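Local coordinates for acetaldehyde dehydrogenase (Acetylating) (Geobacillus thermoglucosidasius, PDB 5J78), which probably catalyses the reversible, NAD- and coenzyme A-dependent conversion of acetaldehyde to acetyl-CoA, as acetylating aldehyde dehydrogenases do, at residues I49-T54 with I127-G132; N96-N101 with I429-N434; S284-V289 with V347-E352; A415-V420 with L439-G444; T451-N454 with T458-F461. All blocks are in the same frame, centred on the assembly; numbering follows the deposited sequence.

Contact 1: I49-T54 with I127-G132; sequences ILEKMT and IAQPVG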
# COMPACT_ATOMS: atom_id res chain seq x y z
N ILE A 49 -15.77 -32.76 5.09
CA ILE A 49 -16.35 -33.89 5.78
C ILE A 49 -17.66 -33.47 6.42
O ILE A 49 -18.66 -34.19 6.35
CB ILE A 49 -15.40 -34.44 6.86
CG1 ILE A 49 -14.12 -34.96 6.20
CG2 ILE A 49 -16.08 -35.54 7.69
CD1 ILE A 49 -13.01 -35.31 7.18
N LEU A 50 -17.67 -32.30 7.04
CA LEU A 50 -18.88 -31.89 7.72
C LEU A 50 -20.03 -31.76 6.71
O LEU A 50 -21.16 -32.15 6.99
CB LEU A 50 -18.67 -30.56 8.45
CG LEU A 50 -19.84 -30.19 9.38
CD1 LEU A 50 -19.88 -31.09 10.61
CD2 LEU A 50 -19.78 -28.72 9.82
N GLU A 51 -19.72 -31.21 5.54
CA GLU A 51 -20.75 -30.88 4.56
C GLU A 51 -21.50 -32.11 4.05
O GLU A 51 -22.62 -32.00 3.56
CB GLU A 51 -20.13 -30.14 3.36
CG GLU A 51 -21.21 -29.69 2.35
CD GLU A 51 -20.76 -28.63 1.34
OE1 GLU A 51 -19.70 -27.99 1.52
OE2 GLU A 51 -21.50 -28.44 0.33
N LYS A 52 -20.87 -33.28 4.16
CA LYS A 52 -21.50 -34.53 3.73
C LYS A 52 -22.53 -35.09 4.72
O LYS A 52 -23.28 -36.00 4.37
CB LYS A 52 -20.41 -35.58 3.46
CG LYS A 52 -19.53 -35.19 2.26
CD LYS A 52 -18.42 -36.18 1.94
CE LYS A 52 -17.68 -35.73 0.67
NZ LYS A 52 -16.46 -36.54 0.40
N MET A 53 -22.59 -34.56 5.93
CA MET A 53 -23.48 -35.12 6.96
C MET A 53 -24.96 -34.77 6.79
O MET A 53 -25.31 -33.78 6.15
CB MET A 53 -23.02 -34.68 8.35
CG MET A 53 -21.63 -35.11 8.69
SD MET A 53 -21.19 -34.63 10.38
CE MET A 53 -19.56 -35.32 10.48
N THR A 54 -25.82 -35.60 7.38
CA THR A 54 -27.25 -35.30 7.46
C THR A 54 -27.58 -34.20 8.46
O THR A 54 -26.79 -33.89 9.36
CB THR A 54 -28.06 -36.54 7.89
OG1 THR A 54 -27.69 -36.89 9.22
CG2 THR A 54 -27.83 -37.74 6.96
N ILE A 127 -31.67 -24.60 -2.12
CA ILE A 127 -30.66 -25.48 -1.54
C ILE A 127 -29.79 -24.64 -0.61
O ILE A 127 -29.32 -23.57 -1.00
CB ILE A 127 -29.77 -26.12 -2.61
CG1 ILE A 127 -30.60 -26.93 -3.62
CG2 ILE A 127 -28.73 -27.03 -1.98
CD1 ILE A 127 -29.81 -27.25 -4.88
N ALA A 128 -29.59 -25.13 0.61
CA ALA A 128 -28.68 -24.47 1.55
C ALA A 128 -27.25 -24.82 1.18
O ALA A 128 -26.90 -25.99 1.02
CB ALA A 128 -28.98 -24.89 2.98
N GLN A 129 -26.43 -23.78 1.02
CA GLN A 129 -25.03 -23.94 0.63
C GLN A 129 -24.08 -23.28 1.63
O GLN A 129 -24.06 -22.05 1.74
CB GLN A 129 -24.79 -23.35 -0.76
CG GLN A 129 -23.36 -23.51 -1.26
CD GLN A 129 -22.97 -24.99 -1.40
OE1 GLN A 129 -23.70 -25.78 -2.02
NE2 GLN A 129 -21.85 -25.36 -0.82
N PRO A 130 -23.27 -24.07 2.35
CA PRO A 130 -22.32 -23.48 3.31
C PRO A 130 -21.34 -22.51 2.66
O PRO A 130 -20.89 -22.77 1.56
CB PRO A 130 -21.56 -24.70 3.85
CG PRO A 130 -22.39 -25.85 3.54
CD PRO A 130 -23.11 -25.53 2.27
N VAL A 131 -20.99 -21.44 3.36
CA VAL A 131 -20.03 -20.48 2.82
C VAL A 131 -18.62 -21.02 2.80
O VAL A 131 -17.79 -20.54 2.03
CB VAL A 131 -20.02 -19.16 3.61
CG1 VAL A 131 -21.34 -18.45 3.42
CG2 VAL A 131 -19.70 -19.39 5.10
N GLY A 132 -18.36 -22.02 3.66
CA GLY A 132 -17.08 -22.69 3.68
C GLY A 132 -16.30 -22.52 4.98
O GLY A 132 -16.53 -23.24 5.97
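The carboxylate of Glu51 and the amide of Gln129 meet with their planes turned 58° apart, neither group stacked on the other. Glu51 OE2 takes the hydrogen bond: Gln129 NE2 donates to it over 3.3 Å, with an N-H...O angle of 145°, and length and bend together make this a weak bond. The carboxylate as a whole leans on the ring of Pro130, where Glu51 CD lies 3.9 Å from Pro130 CG and Glu51 OE2 lies 3.9 Å from Pro130 CD. The acid is thus laid against a proline ring and an amide nitrogen at once.

Torsions explain how the two ends come together. Glu51 holds CG anti to its own nitrogen (chi1 -176°) and stays extended beyond it, which carries the carboxylate across the gap from the last turn of its helix. Gln129 starts out away from that helix, and the bend at chi2 folds its amide back. The other carboxylate oxygen, Glu51 OE1, is hydrogen-bonded to Gln47 one turn earlier and to a glycerol probably taken up from the crystallisation liquor, while Gln129 OE1 has a weak bond to Lys464.

Only 104 Å² is buried here, and the closest CA pair, Glu51 and Pro130, is 7.7 Å apart, so side chains alone span the gap. The contact joins the C-terminal end of helix 28-51 to strand 124-138. Arg158 also links the two through the carbonyls of Glu51 and, weakly, Ala128, and strand 461-468 pairs antiparallel with strand 124-138.

Contact 2: N96-N101 with I429-N434; sequences NLFAAN and IGATVN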
# COMPACT_ATOMS: atom_id res chain seq x y z
N ASN A 96 -22.33 -16.30 28.94
CA ASN A 96 -22.02 -17.56 28.26
C ASN A 96 -23.26 -18.43 28.11
O ASN A 96 -23.40 -19.14 27.11
CB ASN A 96 -20.92 -18.35 29.00
CG ASN A 96 -19.55 -17.72 28.85
OD1 ASN A 96 -19.26 -17.06 27.86
ND2 ASN A 96 -18.69 -17.94 29.84
N LEU A 97 -24.14 -18.38 29.11
CA LEU A 97 -25.36 -19.18 29.10
C LEU A 97 -26.35 -18.62 28.08
O LEU A 97 -27.16 -19.37 27.52
CB LEU A 97 -25.98 -19.21 30.51
CG LEU A 97 -25.27 -20.06 31.57
CD1 LEU A 97 -25.93 -19.86 32.89
CD2 LEU A 97 -25.28 -21.54 31.16
N PHE A 98 -26.28 -17.32 27.83
CA PHE A 98 -27.08 -16.70 26.79
C PHE A 98 -26.67 -17.32 25.45
O PHE A 98 -27.52 -17.68 24.63
CB PHE A 98 -26.92 -15.17 26.78
CG PHE A 98 -27.51 -14.51 25.56
CD1 PHE A 98 -28.87 -14.28 25.45
CD2 PHE A 98 -26.69 -14.14 24.49
CE1 PHE A 98 -29.41 -13.68 24.29
CE2 PHE A 98 -27.22 -13.56 23.34
CZ PHE A 98 -28.59 -13.33 23.25
N ALA A 99 -25.37 -17.48 25.23
CA ALA A 99 -24.91 -18.06 23.98
C ALA A 99 -25.24 -19.53 23.94
O ALA A 99 -25.63 -20.07 22.89
CB ALA A 99 -23.44 -17.85 23.80
N ALA A 100 -25.11 -20.20 25.07
CA ALA A 100 -25.33 -21.64 25.10
C ALA A 100 -26.82 -22.00 25.00
O ALA A 100 -27.14 -23.09 24.54
CB ALA A 100 -24.74 -22.24 26.35
N ASN A 101 -27.71 -21.12 25.46
CA ASN A 101 -29.13 -21.45 25.52
C ASN A 101 -29.98 -20.68 24.51
O ASN A 101 -30.59 -21.30 23.64
CB ASN A 101 -29.68 -21.24 26.95
CG ASN A 101 -29.06 -22.20 27.95
OD1 ASN A 101 -28.70 -23.32 27.60
ND2 ASN A 101 -28.94 -21.77 29.19
N ILE A 429 -29.38 -7.64 22.26
CA ILE A 429 -28.86 -8.95 21.89
C ILE A 429 -29.97 -9.98 21.70
O ILE A 429 -29.69 -11.10 21.32
CB ILE A 429 -27.87 -9.48 22.96
CG1 ILE A 429 -28.59 -9.78 24.27
CG2 ILE A 429 -26.72 -8.48 23.14
CD1 ILE A 429 -27.67 -10.35 25.35
N GLY A 430 -31.21 -9.61 22.00
CA GLY A 430 -32.33 -10.52 21.81
C GLY A 430 -32.64 -11.46 22.97
O GLY A 430 -33.37 -12.44 22.79
N ALA A 431 -32.12 -11.16 24.15
CA ALA A 431 -32.47 -11.91 25.35
C ALA A 431 -33.90 -11.62 25.80
O ALA A 431 -34.66 -12.54 26.08
CB ALA A 431 -31.48 -11.59 26.49
N THR A 432 -34.25 -10.33 25.89
CA THR A 432 -35.54 -9.93 26.44
C THR A 432 -36.52 -9.25 25.46
O THR A 432 -37.63 -8.89 25.86
CB THR A 432 -35.33 -8.96 27.64
OG1 THR A 432 -34.50 -7.87 27.23
CG2 THR A 432 -34.68 -9.70 28.84
N VAL A 433 -36.11 -9.04 24.21
CA VAL A 433 -37.05 -8.65 23.15
C VAL A 433 -36.79 -9.59 21.97
O VAL A 433 -35.70 -10.19 21.88
CB VAL A 433 -36.89 -7.16 22.70
CG1 VAL A 433 -36.79 -6.21 23.90
CG2 VAL A 433 -35.67 -6.99 21.81
N ASN A 434 -37.77 -9.71 21.07
CA ASN A 434 -37.69 -10.71 20.00
C ASN A 434 -36.96 -10.21 18.74
O ASN A 434 -37.58 -10.03 17.69
CB ASN A 434 -39.09 -11.19 19.65
CG ASN A 434 -39.70 -12.04 20.73
OD1 ASN A 434 -39.03 -12.90 21.31
ND2 ASN A 434 -40.97 -11.79 21.04
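Phe98 and Ala431 are the closest CA pair, 7.4 Å apart, between a helical turn and a loop just past the end of another helix. Segment 96-101 is helical throughout and includes a wider, pi-type turn at 98-101. In 429-434 the chain leaves helix 424-428 through a Schellman motif, with Gly430 taking a positive phi of 87°. The contact is built round the ring of Phe98. Ile429 CD1 sits over one face, 3.7 Å from the ring centroid and 9° off its normal, which is close to an ideal CH-pi placement. Ile429 CG1 lies between its own backbone nitrogen and carbonyl carbon (chi1 67°), and the extended second torsion then carries CD1 onto the ring.

The carbonyl side of the same residue also reaches the aromatic tip, with Ile429 O 3.1 Å from Phe98 CZ. The carbonyl carbon of Gly430 lies at the ring edge near its plane, whereas Ala431 CB comes in obliquely, 3.7 Å from Phe98 CE1. All four touching residues are buried; no hydrogen bond crosses, and 148 Å² is covered in all.

Pro437 also packs on Phe98, and Leu439 on Ile429. Helix 89-107 lies against helices 55-84 and 143-156 through Leu97, Ala100, Asn96 and Ala99, while beyond Ala431 the loop meets the second subunit, where Arg471 of that chain takes the carbonyl of Ala431. Phe98 thus ties this helical layer to the loop that follows helix 424-428.

Contact 3: S284-V289 with V347-E352; sequences SIKEKV and VAEETE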
# COMPACT_ATOMS: atom_id res chain seq x y z
N SER A 284 -40.64 16.89 33.76
CA SER A 284 -41.77 16.69 34.63
C SER A 284 -41.62 15.52 35.60
O SER A 284 -42.35 15.46 36.59
CB SER A 284 -43.03 16.49 33.79
OG SER A 284 -42.89 15.39 32.91
N ILE A 285 -40.71 14.58 35.33
CA ILE A 285 -40.51 13.42 36.21
C ILE A 285 -39.04 13.29 36.63
O ILE A 285 -38.64 12.27 37.20
CB ILE A 285 -40.96 12.11 35.55
CG1 ILE A 285 -40.20 11.86 34.23
CG2 ILE A 285 -42.47 12.11 35.34
CD1 ILE A 285 -40.11 10.39 33.82
N LYS A 286 -38.26 14.32 36.37
CA LYS A 286 -36.85 14.34 36.72
C LYS A 286 -36.61 13.95 38.19
O LYS A 286 -35.93 12.95 38.49
CB LYS A 286 -36.29 15.72 36.43
CG LYS A 286 -34.84 15.94 36.85
CD LYS A 286 -34.76 16.81 38.09
CE LYS A 286 -33.40 17.51 38.22
NZ LYS A 286 -32.31 16.60 38.69
N GLU A 287 -37.19 14.71 39.12
CA GLU A 287 -36.94 14.51 40.54
C GLU A 287 -37.32 13.09 40.99
O GLU A 287 -36.59 12.49 41.78
CB GLU A 287 -37.70 15.56 41.37
CG GLU A 287 -37.73 15.26 42.86
CD GLU A 287 -38.26 16.42 43.70
OE1 GLU A 287 -38.57 17.50 43.14
OE2 GLU A 287 -38.35 16.24 44.93
N LYS A 288 -38.43 12.55 40.49
CA LYS A 288 -38.79 11.17 40.82
C LYS A 288 -37.76 10.17 40.27
O LYS A 288 -37.44 9.17 40.92
CB LYS A 288 -40.16 10.79 40.27
CG LYS A 288 -41.35 11.52 40.85
CD LYS A 288 -42.60 10.66 40.67
CE LYS A 288 -43.89 11.43 40.88
NZ LYS A 288 -44.05 12.46 39.82
N VAL A 289 -37.24 10.45 39.08
CA VAL A 289 -36.33 9.52 38.41
C VAL A 289 -35.01 9.50 39.18
O VAL A 289 -34.48 8.43 39.52
CB VAL A 289 -36.12 9.91 36.91
CG1 VAL A 289 -34.99 9.13 36.29
CG2 VAL A 289 -37.38 9.63 36.11
N VAL A 347 -23.63 8.28 38.07
CA VAL A 347 -24.45 9.08 37.17
C VAL A 347 -23.95 10.53 37.20
O VAL A 347 -23.51 11.04 38.24
CB VAL A 347 -25.93 9.05 37.56
CG1 VAL A 347 -26.75 9.91 36.60
CG2 VAL A 347 -26.44 7.62 37.59
N ALA A 348 -24.02 11.19 36.05
CA ALA A 348 -23.54 12.56 35.90
C ALA A 348 -24.47 13.37 35.03
O ALA A 348 -24.65 13.08 33.83
CB ALA A 348 -22.13 12.59 35.30
N GLU A 349 -25.06 14.40 35.63
CA GLU A 349 -25.96 15.29 34.93
C GLU A 349 -25.15 16.05 33.90
O GLU A 349 -24.05 16.50 34.18
CB GLU A 349 -26.66 16.22 35.90
CG GLU A 349 -27.77 17.05 35.29
CD GLU A 349 -28.67 17.68 36.34
OE1 GLU A 349 -28.81 17.10 37.44
OE2 GLU A 349 -29.24 18.76 36.07
N GLU A 350 -25.69 16.15 32.68
CA GLU A 350 -24.92 16.70 31.58
C GLU A 350 -25.86 17.46 30.67
O GLU A 350 -27.07 17.20 30.68
CB GLU A 350 -24.20 15.57 30.83
CG GLU A 350 -22.95 15.98 30.05
CD GLU A 350 -21.78 16.37 30.95
OE1 GLU A 350 -21.91 16.36 32.20
OE2 GLU A 350 -20.70 16.68 30.39
N THR A 351 -25.31 18.40 29.90
CA THR A 351 -26.10 19.15 28.92
C THR A 351 -25.47 19.13 27.52
O THR A 351 -26.18 19.29 26.54
CB THR A 351 -26.28 20.63 29.35
OG1 THR A 351 -25.00 21.28 29.39
CG2 THR A 351 -26.93 20.70 30.73
N GLU A 352 -24.16 18.91 27.44
CA GLU A 352 -23.44 18.92 26.17
C GLU A 352 -23.14 17.51 25.59
O GLU A 352 -23.03 16.53 26.33
CB GLU A 352 -22.12 19.69 26.32
CG GLU A 352 -22.29 21.18 26.59
CD GLU A 352 -23.32 21.83 25.69
OE1 GLU A 352 -23.10 21.89 24.46
OE2 GLU A 352 -24.37 22.28 26.22
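Lys286 NZ and Glu349 OE1 face each other at 3.8 Å, a long salt bridge and the sole approach within 4.5 Å between the two segments. At that separation no hydrogen bond is formed, so the attraction is probably a diffuse electrostatic one.

The two side chains cross at about a right angle. Glu349 is extended beyond CG, with CG anti to the backbone nitrogen (chi1 -171°), and so reaches out to the lysine on helix 286-295. Lys286 also starts anti, then bends at chi2 and chi4; its second torsion, -106°, lies away from the usual staggered values. That bent course brings the ammonium group across to the acid. The backbones stay well apart, 11.1 Å between Lys286 CA and Glu349 CA, and 48 Å² is buried in total.

Lys286 opens helix 286-295, for which Ile285 is the N-cap residue, and Glu349 is near the end of strand 345-349. Lys286 also packs on Ile372 of strand 367-373, and Val289 and Val347 both rest on Phe370 of the same strand. The bridge therefore lies at the surface, at the C-terminal end of strand 345-349, which runs between strands 298-300 and 367-373 of the parallel sheet, with helix 286-295 covering one face.

Contact 4: A415-V420 with L439-G444; sequences AGRIVV and LTLGCG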
# COMPACT_ATOMS: atom_id res chain seq x y z
N ALA A 415 -31.15 3.24 14.16
CA ALA A 415 -30.65 2.15 14.96
C ALA A 415 -31.32 0.87 14.49
O ALA A 415 -32.53 0.86 14.24
CB ALA A 415 -30.92 2.40 16.48
N GLY A 416 -30.56 -0.21 14.35
CA GLY A 416 -31.14 -1.47 13.95
C GLY A 416 -32.00 -2.14 15.02
O GLY A 416 -32.89 -2.95 14.70
N ARG A 417 -31.69 -1.84 16.28
CA ARG A 417 -32.44 -2.35 17.43
C ARG A 417 -33.05 -1.17 18.17
O ARG A 417 -32.32 -0.38 18.74
CB ARG A 417 -31.53 -3.14 18.38
CG ARG A 417 -31.08 -4.53 17.88
CD ARG A 417 -29.59 -4.67 17.95
NE ARG A 417 -28.98 -3.65 17.10
CZ ARG A 417 -28.60 -3.83 15.84
NH1 ARG A 417 -28.69 -5.03 15.26
NH2 ARG A 417 -28.10 -2.82 15.16
N ILE A 418 -34.38 -1.07 18.18
CA ILE A 418 -35.09 0.03 18.81
C ILE A 418 -35.90 -0.58 19.96
O ILE A 418 -36.98 -1.15 19.76
CB ILE A 418 -35.97 0.80 17.80
CG1 ILE A 418 -35.08 1.44 16.71
CG2 ILE A 418 -36.73 1.94 18.49
CD1 ILE A 418 -35.85 1.99 15.50
N VAL A 419 -35.34 -0.50 21.16
CA VAL A 419 -35.81 -1.31 22.29
C VAL A 419 -36.84 -0.53 23.11
O VAL A 419 -36.58 0.59 23.54
CB VAL A 419 -34.62 -1.74 23.21
CG1 VAL A 419 -35.10 -2.55 24.39
CG2 VAL A 419 -33.61 -2.56 22.41
N VAL A 420 -38.02 -1.12 23.31
CA VAL A 420 -39.09 -0.48 24.07
C VAL A 420 -39.33 -1.23 25.38
O VAL A 420 -39.58 -2.45 25.40
CB VAL A 420 -40.42 -0.42 23.27
CG1 VAL A 420 -41.48 0.36 24.03
CG2 VAL A 420 -40.18 0.22 21.91
N LEU A 439 -24.46 -12.04 19.40
CA LEU A 439 -23.44 -11.14 19.94
C LEU A 439 -22.67 -10.41 18.83
O LEU A 439 -21.59 -9.88 19.05
CB LEU A 439 -22.49 -11.92 20.87
CG LEU A 439 -23.22 -12.45 22.11
CD1 LEU A 439 -22.38 -13.39 22.97
CD2 LEU A 439 -23.72 -11.30 22.94
N THR A 440 -23.25 -10.40 17.63
CA THR A 440 -22.68 -9.67 16.50
C THR A 440 -23.80 -8.86 15.92
O THR A 440 -24.62 -9.36 15.14
CB THR A 440 -22.06 -10.59 15.46
OG1 THR A 440 -20.93 -11.23 16.04
CG2 THR A 440 -21.65 -9.81 14.18
N LEU A 441 -23.85 -7.61 16.32
CA LEU A 441 -24.98 -6.73 16.03
C LEU A 441 -24.58 -5.81 14.89
O LEU A 441 -23.77 -4.91 15.06
CB LEU A 441 -25.38 -5.95 17.27
CG LEU A 441 -26.39 -6.63 18.21
CD1 LEU A 441 -25.99 -8.04 18.50
CD2 LEU A 441 -26.59 -5.85 19.53
N GLY A 442 -25.11 -6.06 13.70
CA GLY A 442 -24.75 -5.25 12.55
C GLY A 442 -25.41 -3.89 12.62
O GLY A 442 -26.56 -3.78 13.05
N CYS A 443 -24.69 -2.85 12.21
CA CYS A 443 -25.21 -1.48 12.32
C CYS A 443 -25.62 -0.88 10.98
O CYS A 443 -25.77 0.34 10.85
CB CYS A 443 -24.17 -0.59 12.99
SG CYS A 443 -23.94 -1.06 14.76
N GLY A 444 -25.81 -1.74 9.99
CA GLY A 444 -26.22 -1.31 8.66
C GLY A 444 -25.25 -0.36 7.97
O GLY A 444 -24.13 -0.12 8.44
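A buried arginine clasps a backbone carbonyl here: Arg417, on strand 415-420, reaches into the loop that follows helix 424-428. Arg417 NH2 donates to Gly442 O over 2.8 Å with an N-H...O angle of 145°, and Arg417 NH1 adds a weak bond of 3.3 Å to the same oxygen. The fork is asymmetric. Gly442 O lies near the guanidinium edge but 20° out of its plane, while NH2 approaches tilted 33° from the carbonyl plane.

Leu441 packs along the arginine side chain. Its CB sits over one guanidinium face, offset toward the rim, and Leu441 CD2 touches Arg417 CD at 3.6 Å. Bends at chi2 and chi3 bring the arginine over this leucine.

Strand 415-420 is the outermost strand, within this chain, of a seven-stranded parallel sheet; residues 417 to 420 pair with a parallel strand of the second subunit, so the sheet continues across the interface. The chain turns a corner at Gly416, just before the arginine.

Other acceptors fix the buried cation: Arg417 NH2 also donates to His394 O, and Arg417 NH1 to Asn454 OD1 and, weakly, to Ser452 O. His394 packs on Leu441 and Cys443 as well.

Contact 5: T451-N454 with T458-F461; sequences TSDN and THLF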
# COMPACT_ATOMS: atom_id res chain seq x y z
N THR A 451 -25.09 -5.28 6.89
CA THR A 451 -26.43 -5.56 7.42
C THR A 451 -26.68 -4.89 8.78
O THR A 451 -25.74 -4.56 9.51
CB THR A 451 -26.70 -7.06 7.58
OG1 THR A 451 -28.08 -7.27 7.91
CG2 THR A 451 -25.83 -7.66 8.68
N SER A 452 -27.96 -4.70 9.08
CA SER A 452 -28.41 -4.16 10.37
C SER A 452 -28.99 -5.26 11.24
O SER A 452 -29.46 -5.00 12.34
CB SER A 452 -29.48 -3.08 10.18
OG SER A 452 -30.58 -3.62 9.47
N ASP A 453 -28.98 -6.48 10.71
CA ASP A 453 -29.46 -7.64 11.45
C ASP A 453 -28.57 -8.01 12.62
O ASP A 453 -27.37 -7.75 12.61
CB ASP A 453 -29.52 -8.87 10.54
CG ASP A 453 -30.48 -8.72 9.39
OD1 ASP A 453 -31.29 -7.76 9.37
OD2 ASP A 453 -30.43 -9.61 8.51
N ASN A 454 -29.18 -8.66 13.60
CA ASN A 454 -28.45 -9.51 14.52
C ASN A 454 -28.01 -10.71 13.68
O ASN A 454 -28.84 -11.44 13.14
CB ASN A 454 -29.32 -9.95 15.72
CG ASN A 454 -29.52 -8.84 16.75
OD1 ASN A 454 -29.48 -7.66 16.42
ND2 ASN A 454 -29.73 -9.23 18.01
N THR A 458 -28.49 -17.90 9.38
CA THR A 458 -28.90 -17.66 8.01
C THR A 458 -27.92 -16.73 7.28
O THR A 458 -27.95 -16.64 6.06
CB THR A 458 -30.31 -17.07 7.96
OG1 THR A 458 -30.37 -15.87 8.75
CG2 THR A 458 -31.30 -18.08 8.52
N HIS A 459 -27.02 -16.08 8.02
CA HIS A 459 -25.99 -15.26 7.39
C HIS A 459 -24.78 -16.09 6.96
O HIS A 459 -23.90 -15.59 6.24
CB HIS A 459 -25.56 -14.12 8.34
CG HIS A 459 -26.67 -13.16 8.63
ND1 HIS A 459 -27.42 -13.22 9.79
CD2 HIS A 459 -27.19 -12.15 7.89
CE1 HIS A 459 -28.34 -12.27 9.76
NE2 HIS A 459 -28.22 -11.61 8.63
N LEU A 460 -24.74 -17.36 7.37
CA LEU A 460 -23.59 -18.22 7.07
C LEU A 460 -23.86 -19.39 6.11
O LEU A 460 -23.07 -20.33 6.06
CB LEU A 460 -23.01 -18.76 8.38
CG LEU A 460 -22.51 -17.66 9.31
CD1 LEU A 460 -21.89 -18.28 10.57
CD2 LEU A 460 -21.51 -16.75 8.64
N PHE A 461 -24.97 -19.35 5.37
CA PHE A 461 -25.08 -20.17 4.16
C PHE A 461 -25.75 -19.37 3.07
O PHE A 461 -26.58 -18.50 3.33
CB PHE A 461 -25.83 -21.49 4.40
CG PHE A 461 -27.26 -21.35 4.90
CD1 PHE A 461 -27.53 -21.18 6.25
CD2 PHE A 461 -28.32 -21.41 4.02
CE1 PHE A 461 -28.87 -21.06 6.70
CE2 PHE A 461 -29.64 -21.29 4.46
CZ PHE A 461 -29.92 -21.11 5.79
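His459 points its imidazole at Asp453, meeting the end of that side chain edge-on: His459 NE2 donates to Asp453 OD2 over 3.0 Å with an N-H...O angle of 153°. The acceptor lies in the ring plane, only 4° out of it, and OD2 offers its anti lone pair, the one directed away from the other carboxylate oxygen. The carboxylate itself is turned well out of the plane of the ring, and Asp453 CB lies 3.6 Å from His459 NE2. Near the next ring carbon, Asn454 O lies obliquely, 3.5 Å from His459 CE1.

Both ends of the imidazole are gripped, since His459 ND1 is hydrogen-bonded to the backbone nitrogen of Thr456. With both ring nitrogens engaged, the rotation of the ring is fixed. Tyr237 meets the same ring with its own plane steeply inclined to it.

The backbone carrying the acid is held by an ST turn, in which Thr451 OG1 accepts from the Asp453 backbone nitrogen at 3.0 Å, nearly straight at 168°. This is a His-carboxylate pair within the long loop between helix 424-428 and strand 461-468; it joins two parts of that loop, the second in a 3-10 segment that includes 458-459, shortly before the strand.

Asp453 also has a charged partner: its OD1 forms a salt bridge with Arg465 of the second subunit. That cation would probably favour the ionised carboxylate.

Overall arrangement
From the N terminus, contact 1 closes first, bringing the end of helix 28-51 to strand 124-138. Contact 2 opens inside that loop, on helix 89-107, and closes far downstream at 429-434, so the two cross. Contact 3 opens and closes within the span of contact 2, on the parallel sheet. Contact 4 starts on the last strand of that sheet, inside the span of contact 2, and ends at 439-444, crossing it. Contact 5 is a short final closure before strand 461-468. Contacts 2, 4 and 5 touch one another, and Phe461 brings contact 5 against contact 1, whereas contact 3 lies apart, its centre 54 Å from that of contact 1.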